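Local structure of FrpC operon protein (Neisseria meningitidis, 5EDF) at residues Thr18-Phe23 with Gln53-Ile58; Ile58-Ile63 with Asp100-Lys105; Met28-Gly33 with Gln220-Asn225. The protein is of unknown exact function but binds the RTX protein FrpC, is iron-regulated and may be involved in adhesion. One frame throughout, in Å; residues are numbered along the deposited sequence.

In the fold
The three contacts cluster closely, their centres 11 to 12 Å apart. Contact 1 joins strands 18-23 and 56-57 of the small mixed sheet; contact 2, sharing Ile58 with it, follows in the chain and pairs strands 61-70 and 98-105 of the long antiparallel sheet. Contact 3 sets strand 26-31, the antiparallel neighbour of 18-23, against the C-terminal end of helix 205-224. The loop it closes encloses contact 2, and its segments alternate along the chain with those of contact 1. Phe21, Phe23, Met28 and Ile30 touch Ile61, and Phe222 touches Ile63, so the small sheet and the end of the last helix pack against the isoleucine face of the large sheet.

Contact 1: residues Thr18-Phe23 with Gln53-Ile58; sequences TVTFDF and QDAYSI
The ring of Tyr56 meets Val19 at its edge, where Val19 CG1 lies 3.5 Å from Tyr56 CD2 and near the ring plane, while one face carries the amide NE2 of Gln53 from its own segment. Phe23 turns one ring face to Ile58 CD1; the modelled approach is too short to be trusted, so its details remain doubtful. The Phe21 ring meets Ile58 obliquely through CD1, 3.9 Å from Ile58 CG1, and the same Phe21 atom also reaches Tyr56 CB. Ile58 CG1 sits between the backbone N and the carbonyl carbon (chi1 52°), the crowded position, which brings it against Phe21 CD1.

The backbones form a short parallel ladder, with Phe21 paired to Tyr56 and Asp22 to Ser57, placing strand 56-57 along one side of strand 18-23 in a three-stranded mixed sheet whose other outer strand is 26-31. Tyr56 N donates to Thr20 O at 3.0 Å. Asp22 N then gives to Tyr56 O at 2.8 Å, the donor standing 36° above the carbonyl plane, and Ile58 N completes the series on Asp22 O at 3.1 Å.

Beside Asp22, Ala55 CB points toward strand 18-23, rests 3.8 Å from Asp22 CB and also touches Thr20 CG2. The Asp22 carboxylate is held mainly by neighbours: OD1 forms a salt bridge with Lys27 and OD2 takes the N-H of Gly25. A water donates to Asp22 OD2 at 2.7 Å and reaches Ser57 OG through a weak bond. The Tyr56 hydroxyl is hydrogen-bonded to Ser48 O and Ser5 N.

Contact 2: residues Ile58-Ile63 with Asp100-Lys105; sequences INLIEI and DIVIRK
Ile61 O accepts the N-H of Ile103 at 2.8 Å in a nearly straight bond (170°), and the CA-H of Val102 also points to it. Ile61 N answers by donating to Ile103 O at 2.9 Å, and Ile63 and Ile101 exchange a second reciprocal pair of bonds, the one from Ile63 N being the more bent of the two. These are antiparallel hydrogen-bonded pairs, with Glu62 and Val102 forming the non-hydrogen-bonded pair between them. Ile63 CG1 packs 3.7 Å from Ile101 CB.

On the Glu62 and Val102 face, Glu62 OE2 comes within 3.7 Å of Asp100 OD1, the carboxylate planes 51° apart. A salt bridge from Arg37 and a hydrogen bond with Ser64, both at Asp100 OD1, probably offset the repulsion, and Glu62 OE1 has a long, weak ion pair with Arg37. At the other end the Arg104 chain bends at chi3 (75°), and Asn59 O lies over one guanidinium face. A water donates to Asn59 O at 2.7 Å and accepts from Lys105 N.

Strand 98-105 continues the large sheet toward strand 189-193, while the isoleucine face meets strands 18-23 and 26-31 beside Ile61, and helix 205-224 beside Ile63 and Ile101.

Contact 3: residues Met28-Gly33 with Gln220-Asn225; sequences MVIPYG and QSFVNN
Phe222 packs closely against strand 26-31. Ile30 CG1 lies over one face of its ring, 4.0 Å from the centroid, while Ile30 CG2 touches Phe222 CZ. The selenium of Met28 sits instead at the ring edge, 5.3 Å from the centroid, a Met-aromatic contact; this selenium was introduced in place of sulfur for the structure. Met28 CG is anti to the backbone N (chi1 -166°), which sets it against Phe222 CB at 3.3 Å, a tight approach. Further out, the Met28 CE methyl touches Val223 CG1 at 3.7 Å, and Pro31 CD meets the ring obliquely at Phe222 CE1.

The backbones are joined beside this apolar cluster. Val29 N donates to Phe222 O at 2.9 Å in an almost straight bond (176°), in the carbonyl plane and on a lone pair. Phe222 lies in the last turn of helix 205-224, where the carbonyl has no later turn of helix to accept from, and it takes the N-H of an outer strand of the mixed sheet. The short axes of strand 28-31 and helix 220-224 run 115° apart.

The Val29 side is looser and wetter. Its side chain is partly exposed and borders Asn225, which is poorly ordered. Here a water bridges the two backbones, donating to Val29 O at 2.9 Å and to Ser221 O at 3.2 Å. Val29 thus has its N-H held directly and its carbonyl held through solvent.

With one direct hydrogen bond and no salt bridge between the segments, the contact rests chiefly on burial of the Phe222 ring among aliphatic groups and the Met28 selenium, while the single straight bond to Val29 probably fixes the register of the helix end along the strand.

Contact 1: residues Thr18-Phe23 with Gln53-Ile58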
# COMPACT_ATOMS: atom_id res chain seq x y z
N THR A 18 17.47 -9.46 5.97
CA THR A 18 16.41 -9.69 5.01
C THR A 18 15.78 -11.05 5.28
O THR A 18 16.38 -11.93 5.92
CB THR A 18 16.91 -9.65 3.59
OG1 THR A 18 17.90 -10.68 3.42
CG2 THR A 18 17.56 -8.29 3.21
N VAL A 19 14.58 -11.25 4.76
CA VAL A 19 13.94 -12.55 4.72
C VAL A 19 13.61 -12.88 3.25
O VAL A 19 13.05 -12.04 2.53
CB VAL A 19 12.69 -12.63 5.61
CG1 VAL A 19 12.00 -14.03 5.51
CG2 VAL A 19 13.06 -12.29 7.06
N THR A 20 13.89 -14.11 2.84
CA THR A 20 13.63 -14.59 1.51
C THR A 20 12.32 -15.38 1.44
O THR A 20 12.07 -16.30 2.24
CB THR A 20 14.78 -15.41 0.99
OG1 THR A 20 15.97 -14.61 1.00
CG2 THR A 20 14.50 -15.94 -0.42
N PHE A 21 11.47 -14.99 0.49
CA PHE A 21 10.17 -15.59 0.23
C PHE A 21 10.17 -16.17 -1.17
O PHE A 21 10.91 -15.75 -2.00
CB PHE A 21 9.11 -14.52 0.33
CG PHE A 21 8.94 -13.96 1.71
CD1 PHE A 21 8.06 -14.53 2.61
CD2 PHE A 21 9.65 -12.84 2.11
CE1 PHE A 21 7.87 -14.01 3.89
CE2 PHE A 21 9.45 -12.30 3.37
CZ PHE A 21 8.58 -12.90 4.26
N ASP A 22 9.32 -17.18 -1.36
CA ASP A 22 9.20 -17.85 -2.65
C ASP A 22 7.74 -18.00 -3.02
O ASP A 22 6.98 -18.56 -2.26
CB ASP A 22 9.87 -19.24 -2.64
CG ASP A 22 9.75 -19.93 -3.95
OD1 ASP A 22 10.53 -19.59 -4.86
OD2 ASP A 22 8.86 -20.79 -4.06
N PHE A 23 7.36 -17.42 -4.17
CA PHE A 23 6.05 -17.59 -4.76
C PHE A 23 6.17 -18.59 -5.91
O PHE A 23 6.52 -18.19 -7.01
CB PHE A 23 5.53 -16.28 -5.37
CG PHE A 23 5.28 -15.16 -4.39
CD1 PHE A 23 4.03 -14.97 -3.79
CD2 PHE A 23 6.24 -14.19 -4.21
CE1 PHE A 23 3.79 -13.87 -2.95
CE2 PHE A 23 5.99 -13.07 -3.38
CZ PHE A 23 4.75 -12.94 -2.77
N GLN A 53 16.27 -24.19 5.15
CA GLN A 53 15.12 -23.89 4.31
C GLN A 53 15.54 -22.75 3.41
O GLN A 53 15.92 -21.68 3.87
CB GLN A 53 13.97 -23.44 5.22
CG GLN A 53 12.70 -23.07 4.52
CD GLN A 53 11.58 -22.76 5.49
OE1 GLN A 53 10.80 -23.63 5.85
NE2 GLN A 53 11.53 -21.52 5.95
N ASP A 54 15.40 -22.94 2.10
CA ASP A 54 15.89 -21.96 1.16
C ASP A 54 15.07 -20.66 1.20
O ASP A 54 15.59 -19.57 1.01
CB ASP A 54 15.89 -22.58 -0.27
CG ASP A 54 16.71 -23.91 -0.39
OD1 ASP A 54 17.21 -24.48 0.62
OD2 ASP A 54 16.82 -24.43 -1.53
N ALA A 55 13.77 -20.77 1.50
CA ALA A 55 12.87 -19.63 1.49
C ALA A 55 11.58 -20.01 2.20
O ALA A 55 11.28 -21.20 2.35
CB ALA A 55 12.56 -19.24 0.05
N TYR A 56 10.82 -19.01 2.62
CA TYR A 56 9.42 -19.22 3.04
C TYR A 56 8.53 -19.30 1.79
O TYR A 56 8.41 -18.32 1.06
CB TYR A 56 8.93 -18.09 3.94
CG TYR A 56 9.51 -18.12 5.31
CD1 TYR A 56 9.07 -19.02 6.26
CD2 TYR A 56 10.48 -17.22 5.68
CE1 TYR A 56 9.63 -19.04 7.55
CE2 TYR A 56 11.04 -17.23 6.96
CZ TYR A 56 10.59 -18.12 7.88
OH TYR A 56 11.12 -18.11 9.14
N SER A 57 7.92 -20.45 1.57
CA SER A 57 6.97 -20.66 0.46
C SER A 57 5.62 -20.12 0.86
O SER A 57 5.02 -20.58 1.83
CB SER A 57 6.85 -22.14 0.14
OG SER A 57 8.06 -22.67 -0.35
N ILE A 58 5.14 -19.09 0.17
CA ILE A 58 3.92 -18.38 0.57
C ILE A 58 3.05 -18.08 -0.64
O ILE A 58 3.50 -18.26 -1.77
CB ILE A 58 4.27 -17.07 1.31
CG1 ILE A 58 5.24 -16.19 0.50
CG2 ILE A 58 5.04 -17.35 2.59
CD1 ILE A 58 4.73 -15.63 -0.66
O HOH W 1 6.95 -22.59 -3.61

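Contact 2: residues Ile58-Ile63 with Asp100-Lys105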
# COMPACT_ATOMS: atom_id res chain seq x y z
N ILE A 58 5.14 -19.09 0.17
CA ILE A 58 3.92 -18.38 0.57
C ILE A 58 3.05 -18.08 -0.64
O ILE A 58 3.50 -18.26 -1.77
CB ILE A 58 4.27 -17.07 1.31
CG1 ILE A 58 5.24 -16.19 0.50
CG2 ILE A 58 5.04 -17.35 2.59
CD1 ILE A 58 4.73 -15.63 -0.66
N ASN A 59 1.80 -17.73 -0.40
CA ASN A 59 0.90 -17.20 -1.43
C ASN A 59 0.76 -15.70 -1.37
O ASN A 59 0.36 -15.09 -2.35
CB ASN A 59 -0.51 -17.81 -1.27
CG ASN A 59 -0.52 -19.32 -1.39
OD1 ASN A 59 -1.26 -19.99 -0.68
ND2 ASN A 59 0.27 -19.84 -2.31
N LEU A 60 1.02 -15.09 -0.22
CA LEU A 60 0.93 -13.65 -0.08
C LEU A 60 1.93 -13.20 0.97
O LEU A 60 2.27 -13.99 1.88
CB LEU A 60 -0.49 -13.16 0.29
CG LEU A 60 -0.96 -13.39 1.72
CD1 LEU A 60 -0.54 -12.31 2.67
CD2 LEU A 60 -2.49 -13.53 1.73
N ILE A 61 2.38 -11.97 0.84
CA ILE A 61 3.18 -11.29 1.84
C ILE A 61 2.47 -10.00 2.19
O ILE A 61 1.98 -9.31 1.30
CB ILE A 61 4.59 -10.91 1.32
CG1 ILE A 61 5.32 -12.15 0.77
CG2 ILE A 61 5.41 -10.23 2.44
CD1 ILE A 61 6.60 -11.77 0.04
N GLU A 62 2.39 -9.66 3.47
CA GLU A 62 1.78 -8.42 3.93
C GLU A 62 2.84 -7.60 4.59
O GLU A 62 3.20 -7.85 5.75
CB GLU A 62 0.59 -8.67 4.88
CG GLU A 62 -0.15 -7.40 5.28
CD GLU A 62 -1.35 -7.66 6.14
OE1 GLU A 62 -1.39 -8.71 6.84
OE2 GLU A 62 -2.29 -6.83 6.13
N ILE A 63 3.44 -6.66 3.87
CA ILE A 63 4.40 -5.74 4.47
C ILE A 63 3.67 -4.59 5.15
O ILE A 63 2.49 -4.34 4.84
CB ILE A 63 5.43 -5.21 3.43
CG1 ILE A 63 4.79 -4.33 2.36
CG2 ILE A 63 6.22 -6.37 2.83
CD1 ILE A 63 5.84 -3.51 1.55
N ASP A 100 -0.71 -1.33 5.45
CA ASP A 100 -0.41 -2.69 5.03
C ASP A 100 -0.47 -2.81 3.53
O ASP A 100 -1.40 -2.28 2.91
CB ASP A 100 -1.39 -3.66 5.66
CG ASP A 100 -1.21 -3.76 7.15
OD1 ASP A 100 -0.14 -4.18 7.58
OD2 ASP A 100 -2.17 -3.41 7.86
N ILE A 101 0.49 -3.48 2.94
CA ILE A 101 0.54 -3.67 1.50
C ILE A 101 0.61 -5.16 1.21
O ILE A 101 1.52 -5.84 1.70
CB ILE A 101 1.74 -2.90 0.86
CG1 ILE A 101 1.63 -1.40 1.16
CG2 ILE A 101 1.80 -3.23 -0.64
CD1 ILE A 101 2.89 -0.62 0.88
N VAL A 102 -0.38 -5.67 0.49
CA VAL A 102 -0.51 -7.11 0.25
C VAL A 102 0.02 -7.43 -1.13
O VAL A 102 -0.48 -6.92 -2.14
CB VAL A 102 -1.93 -7.59 0.47
CG1 VAL A 102 -2.05 -9.09 0.15
CG2 VAL A 102 -2.39 -7.33 1.89
N ILE A 103 1.00 -8.33 -1.17
CA ILE A 103 1.71 -8.72 -2.39
C ILE A 103 1.41 -10.18 -2.69
O ILE A 103 1.61 -11.04 -1.82
CB ILE A 103 3.22 -8.53 -2.23
CG1 ILE A 103 3.55 -7.11 -1.85
CG2 ILE A 103 3.95 -8.94 -3.54
CD1 ILE A 103 5.00 -6.88 -1.40
N ARG A 104 0.98 -10.45 -3.92
CA ARG A 104 0.74 -11.82 -4.42
C ARG A 104 1.35 -11.93 -5.79
O ARG A 104 1.62 -10.93 -6.44
CB ARG A 104 -0.75 -12.14 -4.54
CG ARG A 104 -1.46 -12.07 -3.24
CD ARG A 104 -2.93 -12.45 -3.40
NE ARG A 104 -3.00 -13.89 -3.56
CZ ARG A 104 -3.39 -14.77 -2.63
NH1 ARG A 104 -3.87 -14.39 -1.46
NH2 ARG A 104 -3.34 -16.05 -2.92
N LYS A 105 1.57 -13.17 -6.26
CA LYS A 105 2.02 -13.35 -7.63
C LYS A 105 0.91 -13.96 -8.47
O LYS A 105 0.68 -15.15 -8.41
CB LYS A 105 3.29 -14.18 -7.66
CG LYS A 105 3.97 -14.17 -9.05
CD LYS A 105 5.18 -15.05 -9.14
CE LYS A 105 4.80 -16.49 -9.17
NZ LYS A 105 4.51 -16.90 -10.59
O HOH W 2 0.63 -15.51 -4.98

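Contact 3: residues Met28-Gly33 with Gln220-Asn225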
# COMPACT_ATOMS: atom_id res chain seq x y z
N MSE A 28 11.55 -13.29 -3.57
CA MSE A 28 11.49 -11.92 -3.16
C MSE A 28 12.30 -11.82 -1.90
O MSE A 28 12.12 -12.65 -0.99
CB MSE A 28 10.05 -11.55 -2.85
CG MSE A 28 9.81 -10.10 -2.75
SE MSE A 28 7.92 -9.59 -2.99
CE MSE A 28 7.88 -8.93 -4.82
N VAL A 29 13.16 -10.82 -1.82
CA VAL A 29 14.07 -10.67 -0.67
C VAL A 29 13.74 -9.32 -0.02
O VAL A 29 13.89 -8.29 -0.66
CB VAL A 29 15.55 -10.74 -1.08
CG1 VAL A 29 16.45 -10.48 0.13
CG2 VAL A 29 15.84 -12.10 -1.67
N ILE A 30 13.22 -9.34 1.21
CA ILE A 30 12.61 -8.16 1.83
C ILE A 30 13.40 -7.75 3.05
O ILE A 30 13.57 -8.56 3.96
CB ILE A 30 11.16 -8.46 2.23
CG1 ILE A 30 10.38 -8.90 0.98
CG2 ILE A 30 10.49 -7.21 2.88
CD1 ILE A 30 8.89 -9.06 1.19
N PRO A 31 13.86 -6.48 3.12
CA PRO A 31 14.46 -6.02 4.39
C PRO A 31 13.49 -6.21 5.55
O PRO A 31 12.30 -5.89 5.42
CB PRO A 31 14.78 -4.56 4.13
CG PRO A 31 14.90 -4.46 2.62
CD PRO A 31 13.86 -5.43 2.10
N TYR A 32 13.96 -6.78 6.65
CA TYR A 32 13.05 -7.33 7.63
C TYR A 32 12.25 -6.30 8.37
O TYR A 32 11.19 -6.63 8.93
CB TYR A 32 13.79 -8.29 8.58
CG TYR A 32 14.55 -7.70 9.72
CD1 TYR A 32 15.45 -6.64 9.58
CD2 TYR A 32 14.44 -8.27 10.98
CE1 TYR A 32 16.17 -6.15 10.67
CE2 TYR A 32 15.16 -7.80 12.03
CZ TYR A 32 16.04 -6.75 11.90
OH TYR A 32 16.79 -6.30 12.96
N GLY A 33 12.67 -5.04 8.38
CA GLY A 33 11.90 -3.99 8.98
C GLY A 33 10.57 -3.67 8.33
O GLY A 33 9.75 -2.99 8.93
N GLN A 220 9.76 -3.28 -6.47
CA GLN A 220 10.81 -3.62 -7.43
C GLN A 220 12.15 -3.87 -6.74
O GLN A 220 12.92 -4.71 -7.21
CB GLN A 220 10.94 -2.55 -8.50
CG GLN A 220 9.74 -2.54 -9.46
CD GLN A 220 9.71 -1.37 -10.40
OE1 GLN A 220 10.07 -0.25 -10.03
NE2 GLN A 220 9.26 -1.62 -11.62
N SER A 221 12.41 -3.18 -5.63
CA SER A 221 13.67 -3.36 -4.88
C SER A 221 13.77 -4.77 -4.26
O SER A 221 14.86 -5.25 -4.03
CB SER A 221 13.85 -2.29 -3.78
OG SER A 221 13.12 -2.59 -2.61
N PHE A 222 12.62 -5.41 -4.04
CA PHE A 222 12.60 -6.73 -3.46
C PHE A 222 12.95 -7.84 -4.45
O PHE A 222 13.27 -8.95 -4.09
CB PHE A 222 11.21 -7.06 -2.88
CG PHE A 222 10.71 -6.12 -1.78
CD1 PHE A 222 11.52 -5.30 -1.04
CD2 PHE A 222 9.34 -6.11 -1.52
CE1 PHE A 222 11.01 -4.48 -0.05
CE2 PHE A 222 8.83 -5.32 -0.53
CZ PHE A 222 9.65 -4.47 0.19
N VAL A 223 12.86 -7.54 -5.74
CA VAL A 223 13.12 -8.54 -6.77
C VAL A 223 14.36 -8.18 -7.58
O VAL A 223 14.80 -8.96 -8.43
CB VAL A 223 11.93 -8.73 -7.69
CG1 VAL A 223 10.82 -9.41 -6.93
CG2 VAL A 223 11.45 -7.41 -8.26
N ASN A 224 14.90 -7.01 -7.30
CA ASN A 224 16.33 -6.74 -7.48
C ASN A 224 17.15 -7.49 -6.41
O ASN A 224 18.32 -7.81 -6.64
CB ASN A 224 16.61 -5.23 -7.36
CG ASN A 224 15.89 -4.42 -8.42
OD1 ASN A 224 15.47 -4.95 -9.46
ND2 ASN A 224 15.74 -3.12 -8.17
N ASN A 225 16.52 -7.77 -5.27
CA ASN A 225 17.10 -8.53 -4.14
C ASN A 225 18.02 -7.66 -3.29
O ASN A 225 18.44 -8.06 -2.19
CB ASN A 225 17.85 -9.81 -4.58
CG ASN A 225 16.94 -10.85 -5.26
OD1 ASN A 225 15.72 -10.86 -5.10
ND2 ASN A 225 17.56 -11.74 -6.03
O HOH W 3 15.84 -6.15 -1.13